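Local coordinates for ribonuclease (Chelonia mydas, PDB 2ZPO), which probably cleaves single- and double-stranded RNA on the 3' side of pyrimidine nucleotides, as a secreted endonuclease of the pancreatic ribonuclease family, at residues T22-Y25 with C26-M30. Residues are numbered along the deposited sequence; the frame is centred on the assembly and turned at random.
Sequences TRTY and CNQMM. With SO4 (sulfate ion), chain D.
Met29 lays its CG over the middle of the Tyr25 ring, 3.6 Å from the ring centroid and 13° off the normal, a CH-pi contact one helical turn along. With chi1 at 177°, Tyr25 CG lies opposite the backbone N and beside the carbonyl carbon, and the ring offers one face to Met29, whose SD adds an oblique Met-aromatic contact 4.8 Å from the centroid. Tyr25 OH is hydrogen-bonded to Asp13 OD2, and Arg16 makes a cation-pi contact with the ring. Cys26 SG, also buried, lies 4.2 Å from Tyr25 CD1 and forms a disulfide with Cys81. This is helix 22-32 of the ribonuclease A fold, here tied to strand 69-83 of the antiparallel sheet; four successive i to i+4 bonds run from Cys26 N-Thr22 O to Met29 N-Tyr25 O. The outer flank is looser: Thr24 CG2 rests 3.7 Å from Gln28 CD, the side chains running alongside each other, and exposed Arg23 brings CG only to 4.0 Å from Asn27 ND2. A water accepts from Asn27 ND2 and donates weakly to Thr24 OG1, which is bonded more strongly to Asp21 OD1; Asn27 OD1 takes the N-H of Tyr94. At the helix start, Thr22 OG1 donates to a sulfate, probably from the crystallisation liquor, that Thr98 OG1 also binds.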
loop_
_atom_site.group_PDB
_atom_site.type_symbol
_atom_site.label_atom_id
_atom_site.label_comp_id
_atom_site.label_asym_id
_atom_site.label_seq_id
_atom_site.Cartn_x
_atom_site.Cartn_y
_atom_site.Cartn_z
ATOM N N THR A 22 6.878 0.550 -14.312
ATOM C CA THR A 22 5.971 0.206 -13.208
ATOM C C THR A 22 5.661 -1.290 -13.116
ATOM O O THR A 22 5.505 -1.834 -12.031
ATOM C CB THR A 22 4.680 1.021 -13.279
ATOM O OG1 THR A 22 5.001 2.399 -13.489
ATOM C CG2 THR A 22 3.922 0.879 -11.983
ATOM N N ARG A 23 5.613 -1.970 -14.255
ATOM C CA ARG A 23 5.368 -3.404 -14.274
ATOM C C ARG A 23 6.503 -4.092 -13.493
ATOM O O ARG A 23 6.248 -4.952 -12.643
ATOM C CB ARG A 23 5.321 -3.864 -15.737
ATOM C CG ARG A 23 5.159 -5.323 -15.985
ATOM C CD ARG A 23 5.475 -5.646 -17.460
ATOM N NE ARG A 23 6.810 -6.256 -17.565
ATOM C CZ ARG A 23 7.903 -5.689 -18.086
ATOM N NH1 ARG A 23 7.882 -4.463 -18.612
ATOM N NH2 ARG A 23 9.036 -6.374 -18.102
ATOM N N THR A 24 7.746 -3.683 -13.760
ATOM C CA THR A 24 8.913 -4.252 -13.094
ATOM C C THR A 24 8.955 -3.849 -11.609
ATOM O O THR A 24 9.291 -4.668 -10.762
ATOM C CB THR A 24 10.253 -3.842 -13.764
ATOM O OG1 THR A 24 10.240 -4.162 -15.173
ATOM C CG2 THR A 24 11.394 -4.562 -13.121
ATOM N N TYR A 25 8.643 -2.589 -11.314
ATOM C CA TYR A 25 8.479 -2.145 -9.925
ATOM C C TYR A 25 7.565 -3.132 -9.186
ATOM O O TYR A 25 7.902 -3.663 -8.120
ATOM C CB TYR A 25 7.874 -0.740 -9.878
ATOM C CG TYR A 25 7.614 -0.282 -8.466
ATOM C CD1 TYR A 25 6.400 -0.566 -7.843
ATOM C CD2 TYR A 25 8.587 0.414 -7.749
ATOM C CE1 TYR A 25 6.165 -0.150 -6.547
ATOM C CE2 TYR A 25 8.378 0.833 -6.433
ATOM C CZ TYR A 25 7.163 0.531 -5.831
ATOM O OH TYR A 25 6.954 0.934 -4.525
ATOM N N CYS A 26 6.386 -3.351 -9.763
ATOM C CA CYS A 26 5.394 -4.212 -9.116
ATOM C C CYS A 26 5.872 -5.655 -8.936
ATOM O O CYS A 26 5.745 -6.240 -7.876
ATOM C CB CYS A 26 4.090 -4.135 -9.887
ATOM S SG CYS A 26 3.194 -2.608 -9.614
ATOM N N ASN A 27 6.464 -6.215 -9.992
ATOM C CA ASN A 27 6.959 -7.556 -9.922
ATOM C C ASN A 27 8.014 -7.730 -8.815
ATOM O O ASN A 27 7.953 -8.669 -8.016
ATOM C CB ASN A 27 7.497 -7.947 -11.298
ATOM C CG ASN A 27 6.369 -8.223 -12.299
ATOM O OD1 ASN A 27 5.236 -8.566 -11.902
ATOM N ND2 ASN A 27 6.674 -8.117 -13.595
ATOM N N GLN A 28 8.946 -6.785 -8.753
ATOM C CA GLN A 28 10.014 -6.839 -7.762
ATOM C C GLN A 28 9.492 -6.609 -6.345
ATOM O O GLN A 28 9.841 -7.320 -5.410
ATOM C CB GLN A 28 11.088 -5.793 -8.102
ATOM C CG GLN A 28 11.831 -6.127 -9.393
ATOM C CD GLN A 28 12.938 -5.118 -9.764
ATOM O OE1 GLN A 28 12.823 -3.914 -9.531
ATOM N NE2 GLN A 28 14.006 -5.626 -10.381
ATOM N N MET A 29 8.640 -5.607 -6.189
ATOM C CA MET A 29 8.253 -5.159 -4.839
ATOM C C MET A 29 7.269 -6.151 -4.214
ATOM O O MET A 29 7.339 -6.441 -3.017
ATOM C CB MET A 29 7.677 -3.736 -4.892
ATOM C CG MET A 29 8.681 -2.653 -5.218
ATOM S SD MET A 29 9.990 -2.471 -3.980
ATOM C CE MET A 29 9.060 -2.435 -2.471
ATOM N N MET A 30 6.376 -6.703 -5.033
ATOM C CA MET A 30 5.417 -7.689 -4.521
ATOM C C MET A 30 6.156 -8.889 -3.962
ATOM O O MET A 30 5.762 -9.439 -2.956
ATOM C CB MET A 30 4.430 -8.097 -5.609
ATOM C CG MET A 30 3.413 -7.001 -5.975
ATOM S SD MET A 30 2.421 -6.355 -4.589
ATOM C CE MET A 30 1.261 -7.698 -4.337
HETATM S S SO4 D . 2.797 5.068 -14.826
HETATM O O1 SO4 D . 2.892 3.602 -14.825
HETATM O O2 SO4 D . 1.440 5.511 -14.434
HETATM O O3 SO4 D . 3.826 5.610 -13.947
HETATM O O4 SO4 D . 3.059 5.563 -16.187
HETATM O O HOH W 1 9.389 -7.414 -14.752
#